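Local coordinates for Na-translocating NADH-quinone reductase subunit C NqrC (Shewanella oneidensis, PDB 4XHF), which forms the soluble FMN-binding part of subunit C of a bacterial membrane-bound respiratory complex, at residues A[84-89]-A[118-123]; A[108-113]-A[232-237]; A[186-191]-A[212-217]. All coordinates share one frame; numbering follows the deposited sequence.

Overall arrangement
In interaction 1 the loop before helix 90-95 meets strand 113-123 of the large antiparallel sheet. Interaction 2 seats the end of helix 221-234 on the loop leading into that same strand; the two contacts have centres about 19 Å apart and do not touch. Interaction 3 is on the opposite side of the chain's centre from interaction 1, about 26 Å away between centres. It meets interaction 2 directly, where Phe235 CE1 packs 3.4 Å from Leu190 CD1. Interaction 3 is also joined to the flavin pocket by sequence: strand 213-215 runs on to Ser218-Thr223, which line the FMN, while the side chain of Val214 stays about 14 Å from the ligand.

Interaction 1: A[84-89]-A[118-123]; sequences NVLDFD and RVFKVF
The nearest CA atoms, of Val85 and Arg118, are 7.3 Å apart, so a loop and a strand meet through side chains and carbonyls without pairing. The strand is 113-123 of the large antiparallel sheet; the loop leads into helix 90-95 and is curled by backbone bonds from Asp87 N to Asn84 O and from Phe88 N to Val85 O. Arg118 does most of the bridging. Its CG stands anti to the backbone N (chi1 174°), which sends the chain out to the loop, and a bend at chi3 of 56° then turns the guanidinium in among the loop carbonyls. On the way the methylenes run antiparallel to the Val85 side chain, with Arg118 CD 4.0 Å from Val85 CG1. Arg118 NH1 donates to Val85 O at 3.2 Å, close to the guanidinium plane and on a lone pair in the plane of the carbonyl, with a fairly straight N-H...O angle of 158°. The same oxygen accepts from Phe88 N, so one bond closes the turn while the other ties it to the sheet. Leu86 O lies 2.8 Å from Arg118 NH1, at the edge of the guanidinium, whereas Phe88 O approaches obliquely at a poor angle for bonding. Together these carbonyls probably give the buried positive charge a favourable setting. Asp87 does not contact the guanidinium; its OD1 forms a salt bridge with Arg38 of helix 29-48. That helix also supplies Leu41, which touches both Leu86 and Arg118. Beyond the arginine, Leu86 reaches back with one branch to the edge of the Phe120 ring, where Leu86 CD2 lies in the ring plane, 4.0 Å from Phe120 CE2.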
ATOM      1  N   ASN A  84     -12.005  -7.900 -14.858  1.00 22.13           N
ATOM      2  CA  ASN A  84     -11.009  -8.684 -14.129  1.00 21.79           C
ATOM      3  C   ASN A  84     -10.118  -7.791 -13.274  1.00 18.32           C
ATOM      4  O   ASN A  84      -8.980  -7.497 -13.640  1.00 16.60           O
ATOM      5  CB  ASN A  84     -10.152  -9.502 -15.098  1.00 23.07           C
ATOM      6  CG  ASN A  84     -10.928 -10.623 -15.760  1.00 25.76           C
ATOM      7  OD1 ASN A  84     -11.218 -11.645 -15.136  1.00 28.20           O
ATOM      8  ND2 ASN A  84     -11.260 -10.443 -17.032  1.00 25.83           N
ATOM      9  N   VAL A  85     -10.648  -7.377 -12.127  1.00 18.22           N
ATOM     10  CA  VAL A  85      -9.966  -6.440 -11.243  1.00 17.75           C
ATOM     11  C   VAL A  85      -8.609  -6.977 -10.785  1.00 16.61           C
ATOM     12  O   VAL A  85      -7.647  -6.221 -10.675  1.00 13.98           O
ATOM     13  CB  VAL A  85     -10.850  -6.109 -10.010  1.00 18.72           C
ATOM     14  CG1 VAL A  85     -10.103  -5.241  -9.002  1.00 18.61           C
ATOM     15  CG2 VAL A  85     -12.126  -5.405 -10.448  1.00 21.98           C
ATOM     16  N   LEU A  86      -8.526  -8.279 -10.530  1.00 18.25           N
ATOM     17  CA  LEU A  86      -7.293  -8.869 -10.016  1.00 18.07           C
ATOM     18  C   LEU A  86      -6.179  -8.871 -11.061  1.00 19.90           C
ATOM     19  O   LEU A  86      -4.997  -8.888 -10.714  1.00 21.05           O
ATOM     20  CB  LEU A  86      -7.541 -10.296  -9.524  1.00 18.98           C
ATOM     21  CG  LEU A  86      -8.170 -10.459  -8.136  1.00 18.07           C
ATOM     22  CD1 LEU A  86      -8.367 -11.933  -7.826  1.00 19.00           C
ATOM     23  CD2 LEU A  86      -7.322  -9.810  -7.053  1.00 19.03           C
ATOM     24  N   ASP A  87      -6.558  -8.857 -12.338  1.00 20.89           N
ATOM     25  CA  ASP A  87      -5.586  -8.854 -13.427  1.00 21.00           C
ATOM     26  C   ASP A  87      -5.292  -7.439 -13.920  1.00 20.72           C
ATOM     27  O   ASP A  87      -4.522  -7.250 -14.864  1.00 25.21           O
ATOM     28  CB  ASP A  87      -6.086  -9.716 -14.588  1.00 22.14           C
ATOM     29  CG  ASP A  87      -6.079 -11.196 -14.259  1.00 25.11           C
ATOM     30  OD1 ASP A  87      -5.196 -11.635 -13.491  1.00 24.38           O
ATOM     31  OD2 ASP A  87      -6.955 -11.925 -14.769  1.00 28.24           O
ATOM     32  N   PHE A  88      -5.900  -6.449 -13.276  1.00 17.76           N
ATOM     33  CA  PHE A  88      -5.689  -5.053 -13.642  1.00 19.58           C
ATOM     34  C   PHE A  88      -4.211  -4.680 -13.538  1.00 18.44           C
ATOM     35  O   PHE A  88      -3.584  -4.888 -12.500  1.00 18.17           O
ATOM     36  CB  PHE A  88      -6.537  -4.140 -12.753  1.00 18.19           C
ATOM     37  CG  PHE A  88      -6.467  -2.687 -13.128  1.00 18.02           C
ATOM     38  CD1 PHE A  88      -7.177  -2.201 -14.213  1.00 19.75           C
ATOM     39  CD2 PHE A  88      -5.699  -1.805 -12.390  1.00 17.81           C
ATOM     40  CE1 PHE A  88      -7.115  -0.864 -14.557  1.00 19.64           C
ATOM     41  CE2 PHE A  88      -5.636  -0.468 -12.729  1.00 16.96           C
ATOM     42  CZ  PHE A  88      -6.344   0.002 -13.812  1.00 16.23           C
ATOM     43  N   ASP A  89      -3.660  -4.146 -14.626  1.00 19.93           N
ATOM     44  CA  ASP A  89      -2.255  -3.744 -14.676  1.00 19.71           C
ATOM     45  C   ASP A  89      -2.097  -2.276 -14.294  1.00 18.54           C
ATOM     46  O   ASP A  89      -2.369  -1.385 -15.099  1.00 18.89           O
ATOM     47  CB  ASP A  89      -1.678  -3.990 -16.073  1.00 22.98           C
ATOM     48  CG  ASP A  89      -0.161  -3.904 -16.107  1.00 24.81           C
ATOM     49  OD1 ASP A  89       0.430  -3.263 -15.213  1.00 24.49           O
ATOM     50  OD2 ASP A  89       0.443  -4.484 -17.033  1.00 29.10           O
ATOM     51  N   ARG A 118      -6.395   0.111  -7.700  1.00 11.84           N
ATOM     52  CA  ARG A 118      -7.006  -1.108  -7.190  1.00 11.29           C
ATOM     53  C   ARG A 118      -6.804  -1.187  -5.688  1.00 10.36           C
ATOM     54  O   ARG A 118      -5.674  -1.133  -5.212  1.00 11.02           O
ATOM     55  CB  ARG A 118      -6.418  -2.343  -7.868  1.00 12.75           C
ATOM     56  CG  ARG A 118      -6.909  -3.661  -7.284  1.00 13.02           C
ATOM     57  CD  ARG A 118      -6.296  -4.835  -8.017  1.00 15.84           C
ATOM     58  NE  ARG A 118      -4.839  -4.773  -8.008  1.00 18.69           N
ATOM     59  CZ  ARG A 118      -4.052  -5.484  -8.810  1.00 20.27           C
ATOM     60  NH1 ARG A 118      -4.577  -6.317  -9.696  1.00 22.46           N
ATOM     61  NH2 ARG A 118      -2.735  -5.356  -8.726  1.00 21.15           N
ATOM     62  N   VAL A 119      -7.903  -1.316  -4.954  1.00 11.83           N
ATOM     63  CA  VAL A 119      -7.856  -1.405  -3.500  1.00 10.14           C
ATOM     64  C   VAL A 119      -8.599  -2.652  -3.043  1.00  8.61           C
ATOM     65  O   VAL A 119      -9.334  -3.262  -3.819  1.00  9.25           O
ATOM     66  CB  VAL A 119      -8.467  -0.153  -2.832  1.00  9.93           C
ATOM     67  CG1 VAL A 119      -7.692   1.088  -3.228  1.00  8.00           C
ATOM     68  CG2 VAL A 119      -9.933   0.003  -3.204  1.00 11.93           C
ATOM     69  N   PHE A 120      -8.396  -3.024  -1.784  1.00  9.09           N
ATOM     70  CA  PHE A 120      -8.986  -4.239  -1.231  1.00 10.14           C
ATOM     71  C   PHE A 120      -9.616  -3.990   0.134  1.00  8.58           C
ATOM     72  O   PHE A 120      -8.942  -3.547   1.059  1.00  8.36           O
ATOM     73  CB  PHE A 120      -7.928  -5.334  -1.106  1.00 10.46           C
ATOM     74  CG  PHE A 120      -7.187  -5.611  -2.377  1.00  8.49           C
ATOM     75  CD1 PHE A 120      -6.049  -4.892  -2.701  1.00  8.91           C
ATOM     76  CD2 PHE A 120      -7.619  -6.601  -3.241  1.00 11.64           C
ATOM     77  CE1 PHE A 120      -5.362  -5.150  -3.870  1.00  9.73           C
ATOM     78  CE2 PHE A 120      -6.938  -6.864  -4.410  1.00 11.65           C
ATOM     79  CZ  PHE A 120      -5.807  -6.138  -4.725  1.00 11.00           C
ATOM     80  N   LYS A 121     -10.909  -4.275   0.249  1.00 10.17           N
ATOM     81  CA  LYS A 121     -11.581  -4.277   1.542  1.00  9.14           C
ATOM     82  C   LYS A 121     -11.444  -5.662   2.157  1.00 10.89           C
ATOM     83  O   LYS A 121     -11.725  -6.659   1.497  1.00 11.67           O
ATOM     84  CB  LYS A 121     -13.057  -3.900   1.402  1.00 10.18           C
ATOM     85  CG  LYS A 121     -13.308  -2.438   1.066  1.00 11.08           C
ATOM     86  CD  LYS A 121     -14.797  -2.152   0.954  1.00 14.21           C
ATOM     87  CE  LYS A 121     -15.068  -0.704   0.594  1.00 17.80           C
ATOM     88  NZ  LYS A 121     -16.525  -0.433   0.463  1.00 20.06           N
ATOM     89  N   VAL A 122     -11.007  -5.717   3.412  1.00 11.60           N
ATOM     90  CA  VAL A 122     -10.781  -6.987   4.098  1.00  9.98           C
ATOM     91  C   VAL A 122     -11.728  -7.129   5.287  1.00  8.84           C
ATOM     92  O   VAL A 122     -11.860  -6.211   6.096  1.00  9.04           O
ATOM     93  CB  VAL A 122      -9.325  -7.111   4.582  1.00  9.25           C
ATOM     94  CG1 VAL A 122      -9.060  -8.508   5.129  1.00 11.88           C
ATOM     95  CG2 VAL A 122      -8.358  -6.787   3.446  1.00  9.76           C
ATOM     96  N   PHE A 123     -12.376  -8.287   5.382  1.00 11.80           N
ATOM     97  CA  PHE A 123     -13.358  -8.553   6.430  1.00 12.42           C
ATOM     98  C   PHE A 123     -12.922  -9.720   7.313  1.00 16.16           C
ATOM     99  O   PHE A 123     -12.331 -10.685   6.829  1.00 19.56           O
ATOM    100  CB  PHE A 123     -14.726  -8.855   5.809  1.00 13.61           C
ATOM    101  CG  PHE A 123     -15.228  -7.776   4.891  1.00 13.28           C
ATOM    102  CD1 PHE A 123     -16.000  -6.736   5.380  1.00 14.13           C
ATOM    103  CD2 PHE A 123     -14.926  -7.801   3.540  1.00 11.49           C
ATOM    104  CE1 PHE A 123     -16.462  -5.744   4.539  1.00 14.27           C
ATOM    105  CE2 PHE A 123     -15.386  -6.811   2.696  1.00 12.28           C
ATOM    106  CZ  PHE A 123     -16.154  -5.781   3.197  1.00 13.12           C
TER

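Interaction 2: A[108-113]-A[232-237]; sequences AKIKTR and EFWFGV
Phe233 and Trp234, in the last turn of helix 221-234, push their rings against Ala108 and Ile110 of the loop before strand 113-123 and against Arg113, the first residue of that strand. The contact is buried and wholly non-polar in its direct touches. Among the aliphatic-aromatic pairs, Ile110 is central: its CD1 is 3.8 Å from Phe233 CE2, and the same methyl lies 4.1 Å from Trp234 CZ2. Its CG1 occupies the crowded position between backbone N and carbonyl carbon (chi1 61°), and from there an extended chi2 carries CD1 to both rings. Ile110 also touches Tyr137 and Met144. Nearer the helix backbone, Ala108 CB rests 4.1 Å from Phe233 CB. The arginine contributes its methylenes: Arg113 CD sits at the edge of the Phe233 ring, and Arg113 CG is 3.8 Å from Trp234 CH2. The two rings also brace each other. Phe233 CD2 stands 3.6 Å above a face of Trp234, towards its rim, while Trp234 CD1 lies in the plane of the Phe233 ring.

Polar ends are satisfied elsewhere. Arg113 reaches past the rings to Glu238 O through NH1 and makes a salt bridge to Asp75 through NH2; Trp234 NE1 donates to Tyr137 O of strand 129-139. The C-terminal turn of the helix thus packs on the loop entering strand 113-123, with Trp234 also touching Phe136 of the neighbouring strand 129-139; the same helix starts with pocket residues Thr221, Met222 and Thr223 of the FMN-binding fold.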
ATOM      1  N   ALA A 108       6.384  11.749  -4.308  1.00 15.86           N
ATOM      2  CA  ALA A 108       6.985  10.425  -4.446  1.00 13.13           C
ATOM      3  C   ALA A 108       7.775  10.278  -5.744  1.00 12.97           C
ATOM      4  O   ALA A 108       8.324   9.212  -6.020  1.00 14.51           O
ATOM      5  CB  ALA A 108       5.906   9.359  -4.371  1.00 12.52           C
ATOM      6  N   LYS A 109       7.824  11.345  -6.536  1.00 13.43           N
ATOM      7  CA  LYS A 109       8.599  11.361  -7.774  1.00 14.15           C
ATOM      8  C   LYS A 109       8.181  10.234  -8.713  1.00 14.96           C
ATOM      9  O   LYS A 109       9.026   9.522  -9.256  1.00 15.19           O
ATOM     10  CB  LYS A 109      10.096  11.259  -7.465  1.00 17.40           C
ATOM     11  CG  LYS A 109      10.590  12.316  -6.491  1.00 20.56           C
ATOM     12  CD  LYS A 109      12.017  12.058  -6.043  1.00 23.12           C
ATOM     13  CE  LYS A 109      12.402  12.988  -4.901  1.00 28.40           C
ATOM     14  NZ  LYS A 109      13.761  12.707  -4.363  1.00 33.48           N
ATOM     15  N   ILE A 110       6.873  10.077  -8.900  1.00 15.48           N
ATOM     16  CA  ILE A 110       6.342   9.036  -9.774  1.00 15.20           C
ATOM     17  C   ILE A 110       6.053   9.575 -11.173  1.00 15.86           C
ATOM     18  O   ILE A 110       5.707   8.811 -12.073  1.00 18.32           O
ATOM     19  CB  ILE A 110       5.052   8.411  -9.194  1.00 14.72           C
ATOM     20  CG1 ILE A 110       3.946   9.464  -9.052  1.00 13.60           C
ATOM     21  CG2 ILE A 110       5.352   7.760  -7.850  1.00 14.19           C
ATOM     22  CD1 ILE A 110       2.605   8.894  -8.628  1.00 13.16           C
ATOM     23  N   LYS A 111       6.180  10.891 -11.339  1.00 13.97           N
ATOM     24  CA  LYS A 111       6.067  11.555 -12.642  1.00 16.98           C
ATOM     25  C   LYS A 111       4.662  11.500 -13.241  1.00 16.97           C
ATOM     26  O   LYS A 111       4.157  12.508 -13.734  1.00 20.83           O
ATOM     27  CB  LYS A 111       7.067  10.950 -13.633  1.00 19.88           C
ATOM     28  CG  LYS A 111       8.526  11.176 -13.262  1.00 24.65           C
ATOM     29  CD  LYS A 111       8.975  12.607 -13.534  1.00 33.05           C
ATOM     30  CE  LYS A 111       9.019  12.917 -15.027  1.00 37.95           C
ATOM     31  NZ  LYS A 111       9.633  14.242 -15.313  1.00 40.86           N
ATOM     32  N   THR A 112       4.034  10.330 -13.208  1.00 16.23           N
ATOM     33  CA  THR A 112       2.684  10.173 -13.729  1.00 17.82           C
ATOM     34  C   THR A 112       1.873   9.296 -12.783  1.00 15.68           C
ATOM     35  O   THR A 112       2.423   8.417 -12.119  1.00 17.18           O
ATOM     36  CB  THR A 112       2.696   9.568 -15.152  1.00 20.59           C
ATOM     37  OG1 THR A 112       1.357   9.469 -15.653  1.00 24.43           O
ATOM     38  CG2 THR A 112       3.344   8.192 -15.157  1.00 19.50           C
ATOM     39  N   ARG A 113       0.570   9.553 -12.712  1.00 14.87           N
ATOM     40  CA  ARG A 113      -0.317   8.813 -11.821  1.00 13.81           C
ATOM     41  C   ARG A 113      -1.543   8.299 -12.567  1.00 12.86           C
ATOM     42  O   ARG A 113      -2.181   9.042 -13.310  1.00 14.54           O
ATOM     43  CB  ARG A 113      -0.756   9.698 -10.654  1.00 14.24           C
ATOM     44  CG  ARG A 113      -1.397   8.940  -9.503  1.00 14.49           C
ATOM     45  CD  ARG A 113      -2.434   9.787  -8.785  1.00 13.79           C
ATOM     46  NE  ARG A 113      -3.594  10.052  -9.631  1.00 13.91           N
ATOM     47  CZ  ARG A 113      -4.606  10.845  -9.296  1.00 14.26           C
ATOM     48  NH1 ARG A 113      -4.615  11.469  -8.125  1.00 11.99           N
ATOM     49  NH2 ARG A 113      -5.614  11.019 -10.140  1.00 15.32           N
ATOM     50  N   GLU A 232       3.343   9.519   2.174  1.00 12.62           N
ATOM     51  CA  GLU A 232       2.874  10.895   2.289  1.00 13.45           C
ATOM     52  C   GLU A 232       2.039  11.298   1.078  1.00 15.06           C
ATOM     53  O   GLU A 232       1.043  12.011   1.210  1.00 15.67           O
ATOM     54  CB  GLU A 232       4.049  11.856   2.446  1.00 13.76           C
ATOM     55  CG  GLU A 232       3.619  13.303   2.602  1.00 16.30           C
ATOM     56  CD  GLU A 232       4.789  14.249   2.732  1.00 24.34           C
ATOM     57  OE1 GLU A 232       5.940  13.769   2.721  1.00 27.19           O
ATOM     58  OE2 GLU A 232       4.559  15.472   2.837  1.00 26.43           O
ATOM     59  N   PHE A 233       2.455  10.848  -0.103  1.00 15.27           N
ATOM     60  CA  PHE A 233       1.725  11.154  -1.327  1.00 14.65           C
ATOM     61  C   PHE A 233       0.438  10.353  -1.439  1.00 12.31           C
ATOM     62  O   PHE A 233      -0.623  10.902  -1.728  1.00 13.13           O
ATOM     63  CB  PHE A 233       2.579  10.877  -2.564  1.00 13.96           C
ATOM     64  CG  PHE A 233       1.825  11.046  -3.856  1.00 13.77           C
ATOM     65  CD1 PHE A 233       1.671  12.302  -4.419  1.00 14.76           C
ATOM     66  CD2 PHE A 233       1.245   9.957  -4.489  1.00 11.85           C
ATOM     67  CE1 PHE A 233       0.967  12.467  -5.596  1.00 13.04           C
ATOM     68  CE2 PHE A 233       0.539  10.119  -5.666  1.00 12.05           C
ATOM     69  CZ  PHE A 233       0.401  11.375  -6.220  1.00 13.07           C
ATOM     70  N   TRP A 234       0.540   9.047  -1.223  1.00 11.42           N
ATOM     71  CA  TRP A 234      -0.572   8.149  -1.497  1.00 10.01           C
ATOM     72  C   TRP A 234      -1.655   8.203  -0.433  1.00 10.24           C
ATOM     73  O   TRP A 234      -2.777   7.762  -0.668  1.00 13.20           O
ATOM     74  CB  TRP A 234      -0.056   6.724  -1.668  1.00  9.69           C
ATOM     75  CG  TRP A 234       0.500   6.523  -3.036  1.00 10.41           C
ATOM     76  CD1 TRP A 234       1.811   6.400  -3.385  1.00 11.13           C
ATOM     77  CD2 TRP A 234      -0.250   6.462  -4.253  1.00 10.02           C
ATOM     78  NE1 TRP A 234       1.925   6.252  -4.746  1.00 11.50           N
ATOM     79  CE2 TRP A 234       0.673   6.288  -5.301  1.00 11.66           C
ATOM     80  CE3 TRP A 234      -1.613   6.534  -4.556  1.00  9.74           C
ATOM     81  CZ2 TRP A 234       0.276   6.181  -6.632  1.00 12.10           C
ATOM     82  CZ3 TRP A 234      -2.004   6.426  -5.875  1.00  9.90           C
ATOM     83  CH2 TRP A 234      -1.064   6.253  -6.897  1.00 10.98           C
ATOM     84  N   PHE A 235      -1.325   8.753   0.731  1.00 10.91           N
ATOM     85  CA  PHE A 235      -2.335   9.052   1.742  1.00 13.45           C
ATOM     86  C   PHE A 235      -2.637  10.551   1.756  1.00 14.74           C
ATOM     87  O   PHE A 235      -3.330  11.051   2.645  1.00 14.79           O
ATOM     88  CB  PHE A 235      -1.876   8.570   3.118  1.00 12.93           C
ATOM     89  CG  PHE A 235      -1.883   7.078   3.257  1.00 11.21           C
ATOM     90  CD1 PHE A 235      -3.075   6.389   3.413  1.00 14.26           C
ATOM     91  CD2 PHE A 235      -0.702   6.362   3.213  1.00 11.46           C
ATOM     92  CE1 PHE A 235      -3.086   5.015   3.533  1.00 14.58           C
ATOM     93  CE2 PHE A 235      -0.705   4.988   3.330  1.00 12.83           C
ATOM     94  CZ  PHE A 235      -1.898   4.313   3.491  1.00 16.39           C
ATOM     95  N   GLY A 236      -2.125  11.254   0.749  1.00 15.27           N
ATOM     96  CA  GLY A 236      -2.336  12.683   0.612  1.00 16.07           C
ATOM     97  C   GLY A 236      -3.496  12.998  -0.310  1.00 15.95           C
ATOM     98  O   GLY A 236      -4.204  12.098  -0.761  1.00 14.17           O
ATOM     99  N   VAL A 237      -3.674  14.281  -0.608  1.00 17.95           N
ATOM    100  CA  VAL A 237      -4.838  14.750  -1.350  1.00 17.44           C
ATOM    101  C   VAL A 237      -4.882  14.211  -2.777  1.00 18.70           C
ATOM    102  O   VAL A 237      -5.958  14.095  -3.365  1.00 20.85           O
ATOM    103  CB  VAL A 237      -4.879  16.291  -1.389  1.00 18.60           C
ATOM    104  CG1 VAL A 237      -4.923  16.848   0.026  1.00 23.99           C
ATOM    105  CG2 VAL A 237      -3.679  16.849  -2.138  1.00 17.79           C
TER

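Interaction 3: A[186-191]-A[212-217]; sequences KGKQLF and HGVDAV
His212 and Gln189 are joined by a hydrogen bond from ring nitrogen to main chain, ND1 giving its proton to Gln189 O at 2.9 Å. The oxygen lies near the imidazole plane, but ND1 approaches from above the plane of the carbonyl, 36° out of it. With CG beside its backbone N (chi1 -58°), the imidazole swings back to the loop although its CB points away from it. His212 CE1 turns the ring edge to Phe191 O, 3.1 Å away; two loop oxygens thus lie at the imidazole edge and probably fix its rotation.

Lys188 takes a bent course: two turns of about -60°, at chi1 and chi2, fold the chain before it runs extended to NZ. Its far end lies alongside the Gly213 carbonyl, with Lys188 CE 3.0 Å from Gly213 O and Lys188 NZ making only a weak bond to that oxygen at 2.9 Å. The ammonium has its stronger partner in Asp210 O. Gln189 stretches its chain to Thr157, and its main chain bonds to Ile211, just before the histidine. The loop thus flanks strand 213-215, which pairs in parallel with strand 200-202 and leads into the pocket residues Ser218-Thr223 of the FMN-binding domain.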
ATOM      1  N   LYS A 186       3.341  -1.786  12.127  1.00 14.89           N
ATOM      2  CA  LYS A 186       2.089  -2.247  12.715  1.00 16.64           C
ATOM      3  C   LYS A 186       1.722  -1.422  13.946  1.00 14.51           C
ATOM      4  O   LYS A 186       2.501  -1.321  14.894  1.00 14.88           O
ATOM      5  CB  LYS A 186       2.192  -3.734  13.081  1.00 21.84           C
ATOM      6  CG  LYS A 186       0.968  -4.319  13.787  1.00 25.89           C
ATOM      7  CD  LYS A 186      -0.242  -4.358  12.874  1.00 27.90           C
ATOM      8  CE  LYS A 186      -1.474  -4.894  13.590  1.00 32.64           C
ATOM      9  NZ  LYS A 186      -1.342  -6.338  13.930  1.00 36.82           N
ATOM     10  N   GLY A 187       0.536  -0.820  13.915  1.00 13.89           N
ATOM     11  CA  GLY A 187       0.019  -0.075  15.050  1.00 14.65           C
ATOM     12  C   GLY A 187       0.287   1.415  14.969  1.00 14.21           C
ATOM     13  O   GLY A 187      -0.300   2.199  15.714  1.00 16.18           O
ATOM     14  N   LYS A 188       1.178   1.807  14.065  1.00 12.94           N
ATOM     15  CA  LYS A 188       1.500   3.215  13.878  1.00 12.73           C
ATOM     16  C   LYS A 188       0.337   3.934  13.204  1.00 13.58           C
ATOM     17  O   LYS A 188      -0.522   3.295  12.599  1.00 15.88           O
ATOM     18  CB  LYS A 188       2.776   3.364  13.047  1.00 13.49           C
ATOM     19  CG  LYS A 188       4.000   2.699  13.661  1.00 14.82           C
ATOM     20  CD  LYS A 188       4.412   3.364  14.962  1.00 15.96           C
ATOM     21  CE  LYS A 188       5.579   2.642  15.609  1.00 18.97           C
ATOM     22  NZ  LYS A 188       6.142   3.412  16.751  1.00 21.33           N
ATOM     23  N   GLN A 189       0.319   5.261  13.308  1.00 15.24           N
ATOM     24  CA  GLN A 189      -0.772   6.062  12.757  1.00 16.88           C
ATOM     25  C   GLN A 189      -0.275   7.100  11.751  1.00 14.63           C
ATOM     26  O   GLN A 189       0.676   7.833  12.014  1.00 13.14           O
ATOM     27  CB  GLN A 189      -1.540   6.748  13.886  1.00 18.01           C
ATOM     28  CG  GLN A 189      -2.384   5.784  14.703  1.00 19.30           C
ATOM     29  CD  GLN A 189      -3.259   6.488  15.715  1.00 23.13           C
ATOM     30  OE1 GLN A 189      -2.887   7.529  16.259  1.00 26.33           O
ATOM     31  NE2 GLN A 189      -4.436   5.926  15.970  1.00 22.11           N
ATOM     32  N   LEU A 190      -0.942   7.151  10.601  1.00 14.86           N
ATOM     33  CA  LEU A 190      -0.530   8.009   9.495  1.00 14.67           C
ATOM     34  C   LEU A 190      -0.696   9.496   9.789  1.00 15.50           C
ATOM     35  O   LEU A 190       0.168  10.296   9.432  1.00 14.66           O
ATOM     36  CB  LEU A 190      -1.321   7.649   8.235  1.00 16.65           C
ATOM     37  CG  LEU A 190      -1.013   6.281   7.625  1.00 17.87           C
ATOM     38  CD1 LEU A 190      -2.151   5.847   6.728  1.00 21.95           C
ATOM     39  CD2 LEU A 190       0.288   6.317   6.841  1.00 17.42           C
ATOM     40  N   PHE A 191      -1.801   9.857  10.439  1.00 18.29           N
ATOM     41  CA  PHE A 191      -2.177  11.260  10.612  1.00 17.38           C
ATOM     42  C   PHE A 191      -2.242  11.696  12.069  1.00 20.62           C
ATOM     43  O   PHE A 191      -2.446  10.875  12.964  1.00 19.77           O
ATOM     44  CB  PHE A 191      -3.538  11.517   9.966  1.00 17.83           C
ATOM     45  CG  PHE A 191      -3.642  11.018   8.558  1.00 20.82           C
ATOM     46  CD1 PHE A 191      -3.157  11.774   7.505  1.00 20.82           C
ATOM     47  CD2 PHE A 191      -4.233   9.797   8.287  1.00 19.75           C
ATOM     48  CE1 PHE A 191      -3.256  11.317   6.209  1.00 18.51           C
ATOM     49  CE2 PHE A 191      -4.334   9.336   6.993  1.00 18.09           C
ATOM     50  CZ  PHE A 191      -3.846  10.097   5.953  1.00 17.67           C
ATOM     51  N   HIS A 212       3.866   7.891  15.651  1.00 14.56           N
ATOM     52  CA  HIS A 212       4.129   8.407  14.307  1.00 15.11           C
ATOM     53  C   HIS A 212       5.566   8.136  13.868  1.00 16.48           C
ATOM     54  O   HIS A 212       6.011   8.651  12.843  1.00 17.66           O
ATOM     55  CB  HIS A 212       3.853   9.910  14.243  1.00 15.80           C
ATOM     56  CG  HIS A 212       2.456  10.286  14.620  1.00 16.26           C
ATOM     57  ND1 HIS A 212       1.353   9.853  13.915  1.00 16.25           N
ATOM     58  CD2 HIS A 212       1.980  11.061  15.623  1.00 17.59           C
ATOM     59  CE1 HIS A 212       0.259  10.339  14.472  1.00 18.33           C
ATOM     60  NE2 HIS A 212       0.612  11.076  15.510  1.00 18.51           N
ATOM     61  N   GLY A 213       6.283   7.330  14.644  1.00 18.06           N
ATOM     62  CA  GLY A 213       7.689   7.067  14.386  1.00 16.85           C
ATOM     63  C   GLY A 213       7.973   5.643  13.949  1.00 16.17           C
ATOM     64  O   GLY A 213       7.353   4.701  14.439  1.00 14.86           O
ATOM     65  N   VAL A 214       8.913   5.497  13.017  1.00 18.54           N
ATOM     66  CA  VAL A 214       9.405   4.187  12.592  1.00 21.82           C
ATOM     67  C   VAL A 214      10.924   4.222  12.549  1.00 19.09           C
ATOM     68  O   VAL A 214      11.512   5.208  12.106  1.00 16.83           O
ATOM     69  CB  VAL A 214       8.868   3.779  11.203  1.00 24.19           C
ATOM     70  CG1 VAL A 214       9.284   2.349  10.870  1.00 22.57           C
ATOM     71  CG2 VAL A 214       7.359   3.920  11.153  1.00 27.13           C
ATOM     72  N   ASP A 215      11.556   3.143  13.000  1.00 17.80           N
ATOM     73  CA  ASP A 215      13.010   3.088  13.054  1.00 20.30           C
ATOM     74  C   ASP A 215      13.628   3.214  11.668  1.00 20.60           C
ATOM     75  O   ASP A 215      13.340   2.421  10.771  1.00 20.60           O
ATOM     76  CB  ASP A 215      13.482   1.784  13.701  1.00 21.98           C
ATOM     77  CG  ASP A 215      13.214   1.741  15.190  1.00 23.07           C
ATOM     78  OD1 ASP A 215      13.980   2.373  15.948  1.00 24.71           O
ATOM     79  OD2 ASP A 215      12.251   1.064  15.604  1.00 24.83           O
ATOM     80  N   ALA A 216      14.472   4.225  11.499  1.00 18.03           N
ATOM     81  CA  ALA A 216      15.297   4.331  10.309  1.00 18.53           C
ATOM     82  C   ALA A 216      16.388   3.274  10.378  1.00 19.59           C
ATOM     83  O   ALA A 216      16.856   2.932  11.463  1.00 21.30           O
ATOM     84  CB  ALA A 216      15.900   5.718  10.196  1.00 21.29           C
ATOM     85  N   VAL A 217      16.781   2.750   9.224  1.00 21.97           N
ATOM     86  CA  VAL A 217      17.888   1.808   9.154  1.00 22.83           C
ATOM     87  C   VAL A 217      19.173   2.582   8.889  1.00 26.99           C
ATOM     88  O   VAL A 217      19.421   3.020   7.765  1.00 29.26           O
ATOM     89  CB  VAL A 217      17.656   0.751   8.064  1.00 21.46           C
ATOM     90  CG1 VAL A 217      18.856  -0.175   7.939  1.00 22.82           C
ATOM     91  CG2 VAL A 217      16.406  -0.047   8.381  1.00 20.91           C
TER